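Local coordinates for protein glycerophosphoryl diester phosphodiesterase (PDB 3MZ2) that probably hydrolyses glycerophosphodiesters to an alcohol and glycerol phosphate, using a TIM-barrel scaffold, at residues E51-T56 with A62-D67; G36-R41 with P46-E51; E190-Y195 with I200-I205. All blocks are in the same frame, centred on the assembly; numbering follows the deposited sequence. Where two conformers were deposited one is given.

Contact 1: E51-T56 with A62-D67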
loop_
_atom_site.group_PDB
_atom_site.type_symbol
_atom_site.label_atom_id
_atom_site.label_comp_id
_atom_site.label_asym_id
_atom_site.label_seq_id
_atom_site.Cartn_x
_atom_site.Cartn_y
_atom_site.Cartn_z
ATOM N N GLU A 51 -17.607 -17.681 -5.662
ATOM C CA GLU A 51 -18.337 -18.718 -4.925
ATOM C C GLU A 51 -18.539 -18.301 -3.469
ATOM O O GLU A 51 -19.599 -18.524 -2.877
ATOM C CB GLU A 51 -17.577 -20.050 -5.030
ATOM C CG GLU A 51 -17.612 -20.654 -6.431
ATOM C CD GLU A 51 -16.527 -20.134 -7.396
ATOM O OE1 GLU A 51 -15.704 -19.275 -7.012
ATOM O OE2 GLU A 51 -16.509 -20.597 -8.561
ATOM N N THR A 52 -17.527 -17.719 -2.869
ATOM C CA THR A 52 -17.651 -17.281 -1.490
ATOM C C THR A 52 -18.622 -16.125 -1.312
ATOM O O THR A 52 -19.376 -16.097 -0.335
ATOM C CB THR A 52 -16.308 -16.924 -0.938
ATOM O OG1 THR A 52 -15.428 -18.002 -1.259
ATOM C CG2 THR A 52 -16.376 -16.745 0.565
ATOM N N PHE A 53 -18.636 -15.202 -2.266
ATOM C CA PHE A 53 -19.605 -14.118 -2.219
ATOM C C PHE A 53 -21.018 -14.692 -2.221
ATOM O O PHE A 53 -21.879 -14.287 -1.416
ATOM C CB PHE A 53 -19.485 -13.127 -3.404
ATOM C CG PHE A 53 -18.096 -12.614 -3.699
ATOM C CD1 PHE A 53 -17.144 -12.441 -2.707
ATOM C CD2 PHE A 53 -17.790 -12.203 -5.009
ATOM C CE1 PHE A 53 -15.918 -11.913 -3.017
ATOM C CE2 PHE A 53 -16.531 -11.740 -5.333
ATOM C CZ PHE A 53 -15.589 -11.589 -4.354
ATOM N N GLU A 54 -21.273 -15.596 -3.170
ATOM C CA GLU A 54 -22.601 -16.213 -3.321
ATOM C C GLU A 54 -23.032 -16.999 -2.065
ATOM O O GLU A 54 -24.198 -16.896 -1.595
ATOM C CB GLU A 54 -22.592 -17.137 -4.547
ATOM C CG GLU A 54 -22.365 -16.412 -5.849
ATOM C CD GLU A 54 -21.869 -17.295 -7.009
ATOM O OE1 GLU A 54 -21.906 -18.554 -6.897
ATOM O OE2 GLU A 54 -21.437 -16.698 -8.037
ATOM N N ASN A 55 -22.105 -17.784 -1.541
ATOM C CA ASN A 55 -22.321 -18.521 -0.294
ATOM C C ASN A 55 -22.674 -17.583 0.850
ATOM O O ASN A 55 -23.664 -17.801 1.562
ATOM C CB ASN A 55 -21.075 -19.329 0.081
ATOM C CG ASN A 55 -21.307 -20.233 1.295
ATOM O OD1 ASN A 55 -22.199 -21.084 1.265
ATOM N ND2 ASN A 55 -20.489 -20.084 2.333
ATOM N N THR A 56 -21.922 -16.517 1.025
ATOM C CA THR A 56 -22.241 -15.586 2.096
ATOM C C THR A 56 -23.663 -15.025 1.958
ATOM O O THR A 56 -24.383 -14.990 2.926
ATOM C CB THR A 56 -21.229 -14.427 2.177
ATOM O OG1 THR A 56 -19.925 -14.950 2.445
ATOM C CG2 THR A 56 -21.565 -13.403 3.280
ATOM N N ALA A 62 -24.922 -8.825 2.784
ATOM C CA ALA A 62 -23.607 -8.316 3.080
ATOM C C ALA A 62 -23.111 -7.514 1.874
ATOM O O ALA A 62 -23.588 -7.700 0.767
ATOM C CB ALA A 62 -22.635 -9.471 3.386
ATOM N N THR A 63 -22.141 -6.646 2.137
ATOM C CA THR A 63 -21.285 -6.042 1.141
ATOM C C THR A 63 -19.977 -6.817 1.150
ATOM O O THR A 63 -19.749 -7.632 2.039
ATOM C CB THR A 63 -20.989 -4.582 1.435
ATOM O OG1 THR A 63 -20.452 -4.481 2.759
ATOM C CG2 THR A 63 -22.286 -3.757 1.346
ATOM N N PHE A 64 -19.167 -6.626 0.118
ATOM C CA PHE A 64 -17.896 -7.358 -0.004
ATOM C C PHE A 64 -16.739 -6.405 -0.293
ATOM O O PHE A 64 -16.734 -5.716 -1.292
ATOM C CB PHE A 64 -18.006 -8.439 -1.101
ATOM C CG PHE A 64 -19.076 -9.472 -0.805
ATOM C CD1 PHE A 64 -18.867 -10.377 0.193
ATOM C CD2 PHE A 64 -20.280 -9.458 -1.427
ATOM C CE1 PHE A 64 -19.831 -11.336 0.504
ATOM C CE2 PHE A 64 -21.269 -10.396 -1.104
ATOM C CZ PHE A 64 -21.046 -11.320 -0.095
ATOM N N GLU A 65 -15.735 -6.476 0.561
ATOM C CA GLU A 65 -14.500 -5.727 0.405
ATOM C C GLU A 65 -13.545 -6.666 -0.328
ATOM O O GLU A 65 -13.377 -7.809 0.073
ATOM C CB GLU A 65 -13.975 -5.390 1.794
ATOM C CG GLU A 65 -12.724 -4.554 1.729
ATOM C CD GLU A 65 -11.434 -5.322 1.807
ATOM O OE1 GLU A 65 -11.424 -6.553 1.997
ATOM O OE2 GLU A 65 -10.393 -4.638 1.681
ATOM N N ILE A 66 -12.978 -6.229 -1.451
ATOM C CA ILE A 66 -12.216 -7.101 -2.322
ATOM C C ILE A 66 -10.890 -6.446 -2.714
ATOM O O ILE A 66 -10.688 -5.221 -2.537
ATOM C CB ILE A 66 -13.083 -7.508 -3.562
ATOM C CG1 ILE A 66 -13.501 -6.286 -4.376
ATOM C CG2 ILE A 66 -14.332 -8.275 -3.073
ATOM C CD1 ILE A 66 -14.335 -6.558 -5.658
ATOM N N ASP A 67 -10.001 -7.267 -3.278
ATOM C CA ASP A 67 -8.611 -6.907 -3.547
ATOM C C ASP A 67 -8.258 -6.951 -5.049
ATOM O O ASP A 67 -7.763 -7.969 -5.543
ATOM C CB ASP A 67 -7.667 -7.874 -2.781
ATOM C CG ASP A 67 -7.898 -7.838 -1.281
ATOM O OD1 ASP A 67 -7.651 -6.754 -0.709
ATOM O OD2 ASP A 67 -8.303 -8.862 -0.704
#
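The ring of Phe64 takes Phe53 on one face and Thr56 at its edge. Over the face sits CB of Phe53, 4.1 Å from the Phe64 ring centroid and close to the ring normal, a CH-pi contact slightly displaced toward the rim. At the edge, close to the ring plane, Thr56 CB comes within 3.8 Å of Phe64 CE1, and Thr56 CG2 reaches the same corner of the ring. The two phenyl rings are neither stacked nor edge-to-face: their planes meet at 34° and their centroids lie 5.1 Å apart, with CD1 of Phe53 and CD1 of Phe64 touching. Phe53 has its CG anti to the carbonyl carbon (chi1 -49°), which sends the ring along the strand toward Ile66, where its CZ lies 3.8 Å from CG2 of Ile66. Phe64 CZ meanwhile comes up against the helix backbone, 3.4 Å from the carbonyl O of Phe53. Beyond the edge of the Phe64 ring, the methyl carbons Thr56 CG2 and Ala62 CB meet at 4.1 Å. All five touching residues are buried, and the interface is largely apolar, the Phe53 carbonyl O being the polar atom of the helix nearest the Phe64 ring. Leu135 and Leu137 of strand 135-137 add to the packing round Phe64 and Ile66, while Leu122 of helix 122-129 touches Ile66. Helix 51-56 runs nearly antiparallel to strand 63-66, at 157° with the axes 10.0 Å apart, as expected for the helix and second strand of a right-handed beta-alpha-beta crossover, the repeating unit of the TIM barrel.

Contact 2: G36-R41 with P46-E51. With SO4 (sulfate ion), chain C; SO4 (sulfate ion), chain G.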
loop_
_atom_site.group_PDB
_atom_site.type_symbol
_atom_site.label_atom_id
_atom_site.label_comp_id
_atom_site.label_asym_id
_atom_site.label_seq_id
_atom_site.Cartn_x
_atom_site.Cartn_y
_atom_site.Cartn_z
ATOM N N GLY A 36 -18.100 -8.613 4.121
ATOM C CA GLY A 36 -17.187 -9.724 4.004
ATOM C C GLY A 36 -15.817 -9.221 3.674
ATOM O O GLY A 36 -15.578 -8.737 2.557
ATOM N N HIS A 37 -14.901 -9.316 4.626
ATOM C CA HIS A 37 -13.486 -9.015 4.407
ATOM C C HIS A 37 -12.851 -9.953 3.391
ATOM O O HIS A 37 -12.866 -11.198 3.535
ATOM C CB HIS A 37 -12.734 -9.137 5.730
ATOM C CG HIS A 37 -11.297 -8.707 5.678
ATOM N ND1 HIS A 37 -10.250 -9.592 5.816
ATOM C CD2 HIS A 37 -10.735 -7.479 5.552
ATOM C CE1 HIS A 37 -9.104 -8.935 5.781
ATOM N NE2 HIS A 37 -9.371 -7.648 5.638
ATOM N N ARG A 38 -12.268 -9.331 2.358
ATOM C CA ARG A 38 -11.643 -10.035 1.230
ATOM C C ARG A 38 -12.640 -11.016 0.672
ATOM O O ARG A 38 -12.250 -12.078 0.222
ATOM C CB ARG A 38 -10.339 -10.757 1.623
ATOM C CG ARG A 38 -9.232 -9.920 2.225
ATOM C CD ARG A 38 -7.999 -10.773 2.529
ATOM N NE ARG A 38 -7.013 -10.167 3.430
ATOM C CZ ARG A 38 -6.139 -10.849 4.169
ATOM N NH1 ARG A 38 -6.084 -12.169 4.108
ATOM N NH2 ARG A 38 -5.285 -10.208 4.965
ATOM N N GLY A 39 -13.934 -10.687 0.773
ATOM C CA GLY A 39 -15.031 -11.516 0.406
ATOM C C GLY A 39 -15.663 -12.450 1.413
ATOM O O GLY A 39 -16.679 -13.037 1.141
ATOM N N GLY A 40 -15.091 -12.563 2.618
ATOM C CA GLY A 40 -15.416 -13.660 3.541
ATOM C C GLY A 40 -14.684 -14.934 3.114
ATOM O O GLY A 40 -14.239 -15.051 1.964
ATOM N N ARG A 41 -14.543 -15.880 4.031
ATOM C CA ARG A 41 -13.939 -17.154 3.731
ATOM C C ARG A 41 -14.366 -18.208 4.735
ATOM O O ARG A 41 -14.879 -17.901 5.824
ATOM C CB ARG A 41 -12.438 -17.054 3.744
ATOM C CG ARG A 41 -11.866 -16.760 5.139
ATOM C CD ARG A 41 -10.411 -16.287 5.094
ATOM N NE ARG A 41 -9.864 -16.195 6.437
ATOM C CZ ARG A 41 -8.685 -15.648 6.772
ATOM N NH1 ARG A 41 -7.911 -15.056 5.867
ATOM N NH2 ARG A 41 -8.308 -15.649 8.045
ATOM N N PRO A 46 -12.826 -20.012 -0.615
ATOM C CA PRO A 46 -11.688 -19.117 -0.600
ATOM C C PRO A 46 -12.009 -17.609 -0.578
ATOM O O PRO A 46 -13.068 -17.168 -1.039
ATOM C CB PRO A 46 -10.976 -19.465 -1.912
ATOM C CG PRO A 46 -11.517 -20.804 -2.333
ATOM C CD PRO A 46 -12.913 -20.799 -1.859
ATOM N N GLU A 47 -11.085 -16.832 -0.043
ATOM C CA GLU A 47 -11.042 -15.358 -0.205
ATOM C C GLU A 47 -11.165 -14.976 -1.648
ATOM O O GLU A 47 -10.670 -15.719 -2.508
ATOM C CB GLU A 47 -9.647 -14.850 0.167
ATOM C CG GLU A 47 -9.373 -14.823 1.569
ATOM C CD GLU A 47 -7.949 -14.402 1.887
ATOM O OE1 GLU A 47 -7.204 -13.779 1.053
ATOM O OE2 GLU A 47 -7.606 -14.657 3.051
ATOM N N ASN A 48 -11.773 -13.815 -1.899
ATOM C CA ASN A 48 -11.785 -13.210 -3.245
ATOM C C ASN A 48 -12.223 -14.212 -4.321
ATOM O O ASN A 48 -11.592 -14.351 -5.375
ATOM C CB ASN A 48 -10.410 -12.594 -3.565
ATOM C CG ASN A 48 -10.183 -11.269 -2.873
ATOM O OD1 ASN A 48 -10.918 -10.303 -3.096
ATOM N ND2 ASN A 48 -9.129 -11.188 -2.047
ATOM N N SER A 49 -13.330 -14.882 -4.043
ATOM C CA SER A 49 -13.896 -15.827 -4.991
ATOM C C SER A 49 -15.368 -15.566 -5.162
ATOM O O SER A 49 -16.054 -15.173 -4.222
ATOM C CB SER A 49 -13.671 -17.280 -4.551
ATOM O OG SER A 49 -14.553 -17.678 -3.497
HETATM N N MSE A 50 -15.847 -15.761 -6.381
HETATM C CA MSE A 50 -17.273 -15.536 -6.673
HETATM C C MSE A 50 -18.106 -16.468 -5.823
HETATM O O MSE A 50 -19.186 -16.113 -5.341
HETATM C CB MSE A 50 -17.564 -15.856 -8.120
HETATM C CG MSE A 50 -16.772 -15.099 -9.120
HETATM SE SE MSE A 50 -17.241 -13.195 -8.994
HETATM C CE MSE A 50 -19.127 -13.396 -9.494
ATOM N N GLU A 51 -17.607 -17.681 -5.662
ATOM C CA GLU A 51 -18.337 -18.718 -4.925
ATOM C C GLU A 51 -18.539 -18.301 -3.469
ATOM O O GLU A 51 -19.599 -18.524 -2.877
ATOM C CB GLU A 51 -17.577 -20.050 -5.030
ATOM C CG GLU A 51 -17.612 -20.654 -6.431
ATOM C CD GLU A 51 -16.527 -20.134 -7.396
ATOM O OE1 GLU A 51 -15.704 -19.275 -7.012
ATOM O OE2 GLU A 51 -16.509 -20.597 -8.561
HETATM S S SO4 C . -6.327 -6.548 4.614
HETATM O O1 SO4 C . -7.008 -7.261 3.531
HETATM O O2 SO4 C . -7.282 -5.602 5.194
HETATM O O3 SO4 C . -5.857 -7.457 5.675
HETATM O O4 SO4 C . -5.102 -5.938 4.039
HETATM S S SO4 G . -4.636 -13.736 7.092
HETATM O O1 SO4 G . -4.596 -15.200 7.205
HETATM O O2 SO4 G . -5.962 -13.332 6.642
HETATM O O3 SO4 G . -4.347 -13.147 8.400
HETATM O O4 SO4 G . -3.692 -13.215 6.096
#
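Arg38 and Arg41 both lie alongside Glu47 and point the same way as it does, and both guanidinium groups converge on one oxygen of its carboxylate, Glu47 OE2. The Arg41 guanidinium is nearly coplanar with the carboxylate (12°), and its NH1 meets Glu47 OE2 at 2.9 Å, nearly along the C-O axis. The Arg38 guanidinium is turned 65° from that plane; its NH1 approaches Glu47 OE2 from above the carboxylate, at 3.1 Å. Arg86 adds a further salt bridge to the same oxygen. An extended chain from CG to NE carries the Arg38 guanidinium to the sulfate of chain C, where Arg38 NE binds O1 at 2.9 Å in an almost straight bond (177°) and Arg38 NH2 binds O3. His37 NE2 meets O2 of the chain C sulfate at 3.0 Å, in the ring plane. Arg41 NH1 also binds O2 of the sulfate of chain G, 2.7 Å away. The sulfates probably come from the crystallisation liquor; this basic pocket is consistent with a phosphate-binding site. At the backbone end of these side chains, the bond from Asn48 N to Arg38 O (2.8 Å) ties the segments together, while the Asn48 side-chain amide turns to Asp67. The 36-41 loop leaves strand 33-36, whose Gly36 pairs with strand 63-70, and segment 46-51 leads into helix 50-59, with Ser49 at its N-cap.

Contact 3: E190-Y195 with I200-I205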
loop_
_atom_site.group_PDB
_atom_site.type_symbol
_atom_site.label_atom_id
_atom_site.label_comp_id
_atom_site.label_asym_id
_atom_site.label_seq_id
_atom_site.Cartn_x
_atom_site.Cartn_y
_atom_site.Cartn_z
ATOM N N GLU A 190 -8.511 13.868 14.303
ATOM C CA GLU A 190 -7.761 14.535 13.234
ATOM C C GLU A 190 -8.185 14.049 11.848
ATOM O O GLU A 190 -8.230 14.830 10.875
ATOM C CB GLU A 190 -6.280 14.267 13.443
ATOM C CG GLU A 190 -5.734 14.966 14.683
ATOM C CD GLU A 190 -6.104 14.335 16.058
ATOM O OE1 GLU A 190 -6.439 13.133 16.145
ATOM O OE2 GLU A 190 -5.956 15.056 17.082
ATOM N N ALA A 191 -8.506 12.750 11.756
ATOM C CA ALA A 191 -9.007 12.160 10.488
ATOM C C ALA A 191 -10.358 12.799 10.124
ATOM O O ALA A 191 -10.561 13.154 8.992
ATOM C CB ALA A 191 -9.104 10.623 10.511
ATOM N N VAL A 192 -11.213 13.051 11.115
ATOM C CA VAL A 192 -12.515 13.689 10.830
ATOM C C VAL A 192 -12.260 15.043 10.166
ATOM O O VAL A 192 -12.894 15.354 9.144
ATOM C CB VAL A 192 -13.357 13.863 12.096
ATOM C CG1 VAL A 192 -14.651 14.704 11.807
ATOM C CG2 VAL A 192 -13.680 12.464 12.732
ATOM N N GLN A 193 -11.325 15.816 10.743
ATOM C CA GLN A 193 -11.006 17.144 10.255
ATOM C C GLN A 193 -10.423 17.105 8.843
ATOM O O GLN A 193 -10.723 17.974 8.008
ATOM C CB GLN A 193 -10.040 17.900 11.194
ATOM C CG GLN A 193 -9.819 19.403 10.833
ATOM C CD GLN A 193 -11.042 20.271 11.094
ATOM O OE1 GLN A 193 -11.634 20.227 12.181
ATOM N NE2 GLN A 193 -11.419 21.079 10.108
ATOM N N ASP A 194 -9.549 16.142 8.615
ATOM C CA ASP A 194 -8.917 15.897 7.294
ATOM C C ASP A 194 -9.973 15.804 6.165
ATOM O O ASP A 194 -9.846 16.457 5.110
ATOM C CB ASP A 194 -8.108 14.585 7.348
ATOM C CG ASP A 194 -7.362 14.292 6.079
ATOM O OD1 ASP A 194 -6.998 15.248 5.362
ATOM O OD2 ASP A 194 -7.118 13.104 5.810
ATOM N N TYR A 195 -10.994 14.963 6.337
ATOM C CA TYR A 195 -11.991 14.865 5.275
ATOM C C TYR A 195 -12.731 16.161 5.079
ATOM O O TYR A 195 -13.042 16.530 3.944
ATOM C CB TYR A 195 -12.978 13.704 5.480
ATOM C CG TYR A 195 -12.258 12.401 5.399
ATOM C CD1 TYR A 195 -11.949 11.830 4.182
ATOM C CD2 TYR A 195 -11.819 11.792 6.558
ATOM C CE1 TYR A 195 -11.242 10.656 4.096
ATOM C CE2 TYR A 195 -11.078 10.603 6.509
ATOM C CZ TYR A 195 -10.792 10.036 5.267
ATOM O OH TYR A 195 -10.083 8.861 5.138
ATOM N N ILE A 200 -14.825 16.615 1.379
ATOM C CA ILE A 200 -15.544 15.402 1.008
ATOM C C ILE A 200 -16.891 15.391 1.722
ATOM O O ILE A 200 -16.927 15.376 2.950
ATOM C CB ILE A 200 -14.797 14.117 1.388
ATOM C CG1 ILE A 200 -13.341 14.231 0.949
ATOM C CG2 ILE A 200 -15.491 12.885 0.740
ATOM C CD1 ILE A 200 -13.145 14.402 -0.546
ATOM N N PRO A 201 -18.005 15.349 0.969
ATOM C CA PRO A 201 -19.293 15.308 1.667
ATOM C C PRO A 201 -19.449 14.091 2.552
ATOM O O PRO A 201 -19.156 12.996 2.125
ATOM C CB PRO A 201 -20.319 15.260 0.527
ATOM C CG PRO A 201 -19.561 15.659 -0.706
ATOM C CD PRO A 201 -18.157 15.294 -0.496
ATOM N N TRP A 202 -19.906 14.277 3.795
ATOM C CA TRP A 202 -20.080 13.156 4.691
ATOM C C TRP A 202 -21.160 12.192 4.125
ATOM O O TRP A 202 -21.119 11.004 4.424
ATOM C CB TRP A 202 -20.433 13.646 6.118
ATOM C CG TRP A 202 -19.281 14.247 6.863
ATOM C CD1 TRP A 202 -19.211 15.521 7.375
ATOM C CD2 TRP A 202 -18.080 13.592 7.254
ATOM N NE1 TRP A 202 -18.001 15.710 8.001
ATOM C CE2 TRP A 202 -17.299 14.536 7.970
ATOM C CE3 TRP A 202 -17.577 12.302 7.041
ATOM C CZ2 TRP A 202 -16.021 14.229 8.470
ATOM C CZ3 TRP A 202 -16.314 11.958 7.554
ATOM C CH2 TRP A 202 -15.547 12.942 8.253
ATOM N N SER A 203 -22.090 12.719 3.339
ATOM C CA SER A 203 -23.078 11.885 2.694
ATOM C C SER A 203 -22.444 10.855 1.760
ATOM O O SER A 203 -23.076 9.868 1.412
ATOM C CB SER A 203 -24.081 12.719 1.919
ATOM O OG SER A 203 -23.474 13.503 0.905
ATOM N N HIS A 204 -21.232 11.129 1.297
ATOM C CA HIS A 204 -20.514 10.163 0.450
ATOM C C HIS A 204 -19.488 9.266 1.181
ATOM O O HIS A 204 -18.677 8.583 0.523
ATOM C CB HIS A 204 -19.825 10.943 -0.669
ATOM C CG HIS A 204 -20.803 11.455 -1.672
ATOM N ND1 HIS A 204 -20.822 11.054 -2.984
ATOM C CD2 HIS A 204 -21.830 12.327 -1.525
ATOM C CE1 HIS A 204 -21.819 11.663 -3.613
ATOM N NE2 HIS A 204 -22.425 12.463 -2.760
ATOM N N ILE A 205 -19.583 9.239 2.508
ATOM C CA ILE A 205 -18.680 8.522 3.374
ATOM C C ILE A 205 -19.398 7.492 4.278
ATOM O O ILE A 205 -20.424 7.784 4.894
ATOM C CB ILE A 205 -17.833 9.471 4.197
ATOM C CG1 ILE A 205 -16.880 10.193 3.247
ATOM C CG2 ILE A 205 -17.049 8.703 5.280
ATOM C CD1 ILE A 205 -15.995 11.197 3.941
#
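Helix 189-197 and the loop that returns to strand 205-210 form part of a beta-alpha-beta unit of the TIM barrel, and residues 190-195 and 200-205 pack where the chain turns back from the helix. One backbone hydrogen bond closes this turn: Ile200 N donates to Tyr195 O at 3.1 Å, nearly straight at 171°.

The remaining interactions across the segments are mainly apolar, and two aromatic side chains carry them. Trp202 brings the CZ2-CH2 edge of its six-membered ring up to the helix. With chi1 at 173°, Val192 turns CG1, and not CG2, to the indole, 3.6 Å from Trp202 CZ2, the two side chains crossing at about a right angle. Trp202 CH2 lies 3.9 Å from Tyr195 CB. The Tyr195 ring receives Ile200 CG1 at its edge, near the ring plane, and Ile205 CD1 comes to it obliquely, 4.1 Å from Tyr195 CD1. Ile200 is also packed against Ala170, Arg171 and Tyr174 of helix 167-176, and Ile205 against Ala184 of strand 182-185.

Polar ends of both aromatic side chains have partners beyond the two segments: Tyr195 OH is hydrogen-bonded to the backbone O of Phe185, and Trp202 NE1 to Glu196 OE2. Replacing Trp202 by an alanine would probably open a gap beside Val192 and the CB of Tyr195 and leave Glu196 without its indole N-H partner. The indole also brushes the helix backbone edge-on: the Val192 carbonyl O lies near the ring plane, 3.4 Å from Trp202 CZ2.

How the contacts relate
Contacts 1 and 2 are neighbours, their centres about 5 Å apart, and share Glu51 and helix 50-59. Contact 1 packs that helix on strand 63-70 with apolar side chains, whereas contact 2 gathers charges and sulfates in the loop preceding the helix. Contact 1 is wholly buried; in contact 2 Glu47 and Asn48 are buried but the arginines partly exposed. Polar links join them, Thr52 with Pro46 and Asp67 with Asn48. Contact 3 is about 27 Å from contact 1, centre to centre, and lies across the chain's centre from contact 2. Farther out, it is still largely buried, but Trp202 is partly exposed. Like contact 1 it relies on aromatic and aliphatic packing, with one backbone bond added.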